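Local coordinates for PUA domain-containing protein (Aeropyrum pernix, PDB 2CX0), which is of unknown function but carries a PUA domain and probably binds RNA, perhaps in translation initiation, at residues H110-F123 against L152-R166. Sequence-based numbering, arbitrary orientation.
Sequences HLMIPGVVGVEGSF and LEKLYREKARGRAVR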
loop_
_atom_site.group_PDB
_atom_site.type_symbol
_atom_site.label_atom_id
_atom_site.label_comp_id
_atom_site.label_asym_id
_atom_site.label_seq_id
_atom_site.Cartn_x
_atom_site.Cartn_y
_atom_site.Cartn_z
ATOM N N HIS A 110 -5.794 -11.897 4.938
ATOM C CA HIS A 110 -4.601 -11.420 5.611
ATOM C C HIS A 110 -3.527 -12.445 5.228
ATOM O O HIS A 110 -3.847 -13.519 4.687
ATOM C CB HIS A 110 -4.783 -11.481 7.133
ATOM C CG HIS A 110 -5.725 -10.449 7.655
ATOM N ND1 HIS A 110 -6.944 -10.756 8.254
ATOM C CD2 HIS A 110 -5.654 -9.102 7.621
ATOM C CE1 HIS A 110 -7.570 -9.627 8.560
ATOM N NE2 HIS A 110 -6.810 -8.610 8.189
ATOM N N LEU A 111 -2.268 -12.107 5.476
ATOM C CA LEU A 111 -1.177 -13.030 5.126
ATOM C C LEU A 111 -0.754 -13.881 6.343
ATOM O O LEU A 111 -0.324 -13.366 7.355
ATOM C CB LEU A 111 0.049 -12.268 4.552
ATOM C CG LEU A 111 1.334 -13.095 4.333
ATOM C CD1 LEU A 111 1.032 -14.242 3.272
ATOM C CD2 LEU A 111 2.488 -12.119 3.852
HETATM N N MSE A 112 -0.944 -15.192 6.237
HETATM C CA MSE A 112 -0.500 -16.078 7.308
HETATM C C MSE A 112 0.938 -16.579 7.002
HETATM O O MSE A 112 1.361 -16.730 5.857
HETATM C CB MSE A 112 -1.466 -17.243 7.416
HETATM C CG MSE A 112 -2.937 -16.841 7.334
HETATM SE SE MSE A 112 -3.452 -15.682 8.789
HETATM C CE MSE A 112 -3.414 -16.978 10.049
ATOM N N ILE A 113 1.684 -16.843 8.065
ATOM C CA ILE A 113 3.043 -17.296 7.989
ATOM C C ILE A 113 3.320 -18.474 7.027
ATOM O O ILE A 113 4.344 -18.496 6.337
ATOM C CB ILE A 113 3.525 -17.658 9.408
ATOM C CG1 ILE A 113 3.580 -16.364 10.259
ATOM C CG2 ILE A 113 4.955 -18.340 9.336
ATOM C CD1 ILE A 113 3.642 -16.667 11.804
ATOM N N PRO A 114 2.410 -19.458 6.965
ATOM C CA PRO A 114 2.681 -20.577 6.059
ATOM C C PRO A 114 2.760 -20.196 4.586
ATOM O O PRO A 114 3.314 -20.961 3.817
ATOM C CB PRO A 114 1.526 -21.544 6.326
ATOM C CG PRO A 114 1.195 -21.281 7.776
ATOM C CD PRO A 114 1.230 -19.720 7.813
ATOM N N GLY A 115 2.182 -19.065 4.181
ATOM C CA GLY A 115 2.273 -18.638 2.769
ATOM C C GLY A 115 3.531 -17.810 2.507
ATOM O O GLY A 115 3.802 -17.406 1.370
ATOM N N VAL A 116 4.343 -17.561 3.540
ATOM C CA VAL A 116 5.542 -16.763 3.335
ATOM C C VAL A 116 6.716 -17.627 2.914
ATOM O O VAL A 116 6.964 -18.660 3.525
ATOM C CB VAL A 116 5.907 -15.986 4.648
ATOM C CG1 VAL A 116 7.291 -15.281 4.472
ATOM C CG2 VAL A 116 4.780 -14.966 4.981
ATOM N N VAL A 117 7.468 -17.148 1.925
ATOM C CA VAL A 117 8.631 -17.861 1.405
ATOM C C VAL A 117 9.899 -17.045 1.409
ATOM O O VAL A 117 10.976 -17.517 0.982
ATOM C CB VAL A 117 8.405 -18.353 -0.056
ATOM C CG1 VAL A 117 7.173 -19.377 -0.103
ATOM C CG2 VAL A 117 8.084 -17.132 -0.990
ATOM N N GLY A 118 9.813 -15.813 1.868
ATOM C CA GLY A 118 11.014 -14.973 1.858
ATOM C C GLY A 118 10.759 -13.667 2.559
ATOM O O GLY A 118 9.590 -13.213 2.641
ATOM N N VAL A 119 11.815 -13.109 3.133
ATOM C CA VAL A 119 11.718 -11.816 3.824
ATOM C C VAL A 119 12.851 -10.903 3.366
ATOM O O VAL A 119 14.010 -11.350 3.266
ATOM C CB VAL A 119 11.846 -11.949 5.325
ATOM C CG1 VAL A 119 11.898 -10.544 5.954
ATOM C CG2 VAL A 119 10.688 -12.789 5.890
ATOM N N GLU A 120 12.551 -9.637 3.066
ATOM C CA GLU A 120 13.587 -8.720 2.653
ATOM C C GLU A 120 13.494 -7.474 3.480
ATOM O O GLU A 120 12.377 -7.011 3.852
ATOM C CB GLU A 120 13.431 -8.304 1.169
ATOM C CG GLU A 120 13.801 -9.390 0.186
ATOM C CD GLU A 120 13.410 -9.084 -1.259
ATOM O OE1 GLU A 120 13.068 -7.926 -1.594
ATOM O OE2 GLU A 120 13.470 -10.025 -2.076
ATOM N N GLY A 121 14.658 -6.883 3.741
ATOM C CA GLY A 121 14.635 -5.658 4.532
ATOM C C GLY A 121 14.705 -5.958 6.014
ATOM O O GLY A 121 14.963 -7.106 6.410
ATOM N N SER A 122 14.433 -4.942 6.833
ATOM C CA SER A 122 14.496 -5.057 8.284
ATOM C C SER A 122 13.306 -4.278 8.842
ATOM O O SER A 122 13.112 -3.114 8.496
ATOM C CB SER A 122 15.822 -4.454 8.759
ATOM O OG SER A 122 15.920 -4.558 10.164
ATOM N N PHE A 123 12.474 -4.900 9.669
ATOM C CA PHE A 123 11.321 -4.200 10.182
ATOM C C PHE A 123 10.871 -4.822 11.481
ATOM O O PHE A 123 11.263 -5.970 11.816
ATOM C CB PHE A 123 10.161 -4.215 9.160
ATOM C CG PHE A 123 9.791 -5.570 8.665
ATOM C CD1 PHE A 123 8.904 -6.388 9.371
ATOM C CD2 PHE A 123 10.314 -6.033 7.444
ATOM C CE1 PHE A 123 8.549 -7.666 8.850
ATOM C CE2 PHE A 123 9.974 -7.267 6.937
ATOM C CZ PHE A 123 9.089 -8.093 7.638
ATOM N N LEU A 152 10.140 -13.454 11.722
ATOM C CA LEU A 152 9.461 -14.037 10.581
ATOM C C LEU A 152 10.427 -14.966 9.821
ATOM O O LEU A 152 10.020 -16.011 9.290
ATOM C CB LEU A 152 8.899 -12.931 9.673
ATOM C CG LEU A 152 8.035 -13.395 8.486
ATOM C CD1 LEU A 152 6.804 -14.229 8.979
ATOM C CD2 LEU A 152 7.554 -12.082 7.711
ATOM N N GLU A 153 11.688 -14.574 9.763
ATOM C CA GLU A 153 12.702 -15.369 9.064
ATOM C C GLU A 153 12.691 -16.822 9.624
ATOM O O GLU A 153 12.837 -17.818 8.887
ATOM C CB GLU A 153 14.093 -14.744 9.316
ATOM C CG GLU A 153 14.472 -13.625 8.342
ATOM C CD GLU A 153 14.625 -14.142 6.910
ATOM O OE1 GLU A 153 14.772 -15.349 6.712
ATOM O OE2 GLU A 153 14.633 -13.347 5.972
ATOM N N LYS A 154 12.513 -16.934 10.934
ATOM C CA LYS A 154 12.513 -18.255 11.524
ATOM C C LYS A 154 11.151 -18.920 11.329
ATOM O O LYS A 154 11.039 -20.055 10.869
ATOM C CB LYS A 154 12.836 -18.143 13.007
ATOM C CG LYS A 154 14.171 -17.478 13.228
ATOM C CD LYS A 154 14.781 -17.905 14.543
ATOM C CE LYS A 154 16.074 -17.118 14.846
ATOM N NZ LYS A 154 17.187 -17.313 13.857
ATOM N N LEU A 155 10.096 -18.188 11.613
ATOM C CA LEU A 155 8.750 -18.749 11.520
ATOM C C LEU A 155 8.344 -19.255 10.138
ATOM O O LEU A 155 7.697 -20.288 10.043
ATOM C CB LEU A 155 7.721 -17.695 11.976
ATOM C CG LEU A 155 7.815 -17.302 13.477
ATOM C CD1 LEU A 155 6.929 -16.028 13.764
ATOM C CD2 LEU A 155 7.366 -18.540 14.325
ATOM N N TYR A 156 8.700 -18.556 9.057
ATOM C CA TYR A 156 8.287 -19.062 7.767
ATOM C C TYR A 156 9.047 -20.338 7.401
ATOM O O TYR A 156 8.510 -21.208 6.746
ATOM C CB TYR A 156 8.413 -17.973 6.657
ATOM C CG TYR A 156 9.704 -17.908 5.920
ATOM C CD1 TYR A 156 10.610 -16.870 6.163
ATOM C CD2 TYR A 156 9.992 -18.817 4.894
ATOM C CE1 TYR A 156 11.791 -16.733 5.401
ATOM C CE2 TYR A 156 11.196 -18.678 4.106
ATOM C CZ TYR A 156 12.067 -17.630 4.393
ATOM O OH TYR A 156 13.237 -17.488 3.720
ATOM N N ARG A 157 10.283 -20.463 7.855
ATOM C CA ARG A 157 11.039 -21.670 7.544
ATOM C C ARG A 157 10.478 -22.903 8.277
ATOM O O ARG A 157 10.677 -24.008 7.832
ATOM C CB ARG A 157 12.508 -21.457 7.902
ATOM C CG ARG A 157 13.222 -20.565 6.910
ATOM C CD ARG A 157 14.644 -20.309 7.388
ATOM N NE ARG A 157 15.453 -19.731 6.334
ATOM C CZ ARG A 157 15.553 -18.433 6.097
ATOM N NH1 ARG A 157 14.874 -17.566 6.846
ATOM N NH2 ARG A 157 16.372 -17.995 5.136
ATOM N N GLU A 158 9.805 -22.692 9.403
ATOM C CA GLU A 158 9.166 -23.755 10.159
ATOM C C GLU A 158 7.733 -23.925 9.668
ATOM O O GLU A 158 7.058 -24.875 10.030
ATOM C CB GLU A 158 9.066 -23.348 11.642
ATOM C CG GLU A 158 10.396 -22.952 12.251
ATOM C CD GLU A 158 10.251 -22.226 13.586
ATOM O OE1 GLU A 158 11.304 -21.916 14.178
ATOM O OE2 GLU A 158 9.099 -21.969 14.039
ATOM N N LYS A 159 7.269 -22.988 8.850
ATOM C CA LYS A 159 5.850 -22.952 8.420
ATOM C C LYS A 159 4.906 -22.966 9.645
ATOM O O LYS A 159 3.905 -23.673 9.707
ATOM C CB LYS A 159 5.474 -24.057 7.414
ATOM C CG LYS A 159 6.317 -23.957 6.188
ATOM C CD LYS A 159 6.037 -22.715 5.403
ATOM C CE LYS A 159 7.043 -22.642 4.249
ATOM N NZ LYS A 159 6.727 -21.549 3.316
ATOM N N ALA A 160 5.273 -22.167 10.629
ATOM C CA ALA A 160 4.465 -21.964 11.840
ATOM C C ALA A 160 3.102 -21.363 11.424
ATOM O O ALA A 160 3.017 -20.658 10.391
ATOM C CB ALA A 160 5.177 -20.945 12.718
ATOM N N ARG A 161 2.054 -21.604 12.208
ATOM C CA ARG A 161 0.726 -21.029 11.910
ATOM C C ARG A 161 0.578 -19.663 12.594
ATOM O O ARG A 161 1.167 -19.417 13.669
ATOM C CB ARG A 161 -0.390 -21.937 12.380
ATOM C CG ARG A 161 -0.725 -23.110 11.403
ATOM C CD ARG A 161 0.510 -23.821 10.882
ATOM N NE ARG A 161 0.098 -24.995 10.100
ATOM C CZ ARG A 161 0.888 -25.720 9.303
ATOM N NH1 ARG A 161 2.154 -25.406 9.140
ATOM N NH2 ARG A 161 0.400 -26.795 8.698
ATOM N N GLY A 162 -0.217 -18.789 11.991
ATOM C CA GLY A 162 -0.384 -17.464 12.592
ATOM C C GLY A 162 -0.322 -16.353 11.543
ATOM O O GLY A 162 0.148 -16.578 10.427
ATOM N N ARG A 163 -0.759 -15.144 11.920
ATOM C CA ARG A 163 -0.761 -14.031 11.010
ATOM C C ARG A 163 0.623 -13.363 10.902
ATOM O O ARG A 163 1.291 -13.064 11.893
ATOM C CB ARG A 163 -1.820 -13.001 11.445
ATOM C CG ARG A 163 -2.156 -11.898 10.357
ATOM C CD ARG A 163 -3.597 -11.411 10.613
ATOM N NE ARG A 163 -3.616 -10.531 11.769
ATOM C CZ ARG A 163 -4.714 -9.982 12.265
ATOM N NH1 ARG A 163 -5.895 -10.256 11.735
ATOM N NH2 ARG A 163 -4.596 -9.076 13.201
ATOM N N ALA A 164 1.066 -13.170 9.674
ATOM C CA ALA A 164 2.340 -12.511 9.431
ATOM C C ALA A 164 2.118 -11.003 9.163
ATOM O O ALA A 164 2.870 -10.136 9.697
ATOM C CB ALA A 164 3.041 -13.159 8.206
ATOM N N VAL A 165 1.120 -10.698 8.331
ATOM C CA VAL A 165 0.851 -9.272 7.968
ATOM C C VAL A 165 -0.658 -9.036 7.917
ATOM O O VAL A 165 -1.423 -9.803 7.301
ATOM C CB VAL A 165 1.416 -8.933 6.537
ATOM C CG1 VAL A 165 1.112 -7.461 6.128
ATOM C CG2 VAL A 165 2.963 -9.263 6.500
ATOM N N ARG A 166 -1.064 -7.962 8.564
ATOM C CA ARG A 166 -2.458 -7.581 8.593
ATOM C C ARG A 166 -2.713 -6.757 7.345
ATOM O O ARG A 166 -2.061 -5.718 7.100
ATOM C CB ARG A 166 -2.774 -6.797 9.895
ATOM C CG ARG A 166 -4.212 -6.298 9.972
ATOM C CD ARG A 166 -4.629 -5.947 11.391
ATOM N NE ARG A 166 -3.680 -5.080 12.083
ATOM C CZ ARG A 166 -3.594 -3.766 11.892
ATOM N NH1 ARG A 166 -4.407 -3.187 11.015
ATOM N NH2 ARG A 166 -2.720 -3.026 12.596
HETATM O O HOH W 1 4.843 -21.951 1.309
HETATM O O HOH W 2 14.267 -14.993 3.791
#
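Leu-111 pairs with Val-165 in antiparallel fashion at a classic beta bulge, where strand 111-112 lines the edge of the PUA-domain sheet. Its carbonyl O takes two amides, Ala-164 N at 2.7 Å in the carbonyl plane and Val-165 N from a tilted direction. Beyond the bulge Ile-113 N reaches Gly-162 O at 2.8 Å, nearly in line with the C=O bond. Ile-113 fills the tight part of the contact: with CG1 anti to its carbonyl carbon (chi1 -66°), this branch meets Ala-164 CB and Leu-152 CD1, while CG2 lies against Leu-155 CB. Val-116 and Val-119 continue the apolar layer between strand 116-121 and helix 152-158, which run roughly antiparallel; Val-119 CG2 sits 3.7 Å from Leu-152 CD2. Tyr-156 lies across the bulge formed by Val-117 and Gly-118 opposite Leu-96, with Gly-118 N over one ring face and Val-116 CG1 3.6 Å from Tyr-156 CB. Without the ring, as with an alanine here, the backbone at Gly-118 would probably lose its cover and water 2 its hydroxyl partner. On the looser, wetter side the same water accepts from Val-119 N. At the far end, the partly exposed His-110 ring has Arg-163 NH1 over one face, imidazole and guanidinium planes 56° apart; Arg-163 NH2 forms a salt bridge with Glu-146. A Schellman motif ends the helix at Lys-159, whose side chain turns back to the strand: NZ gives a bond to Val-116 O at 2.9 Å from above the carbonyl plane and another to water 1, which in turn donates to Pro-114 O at 3.1 Å.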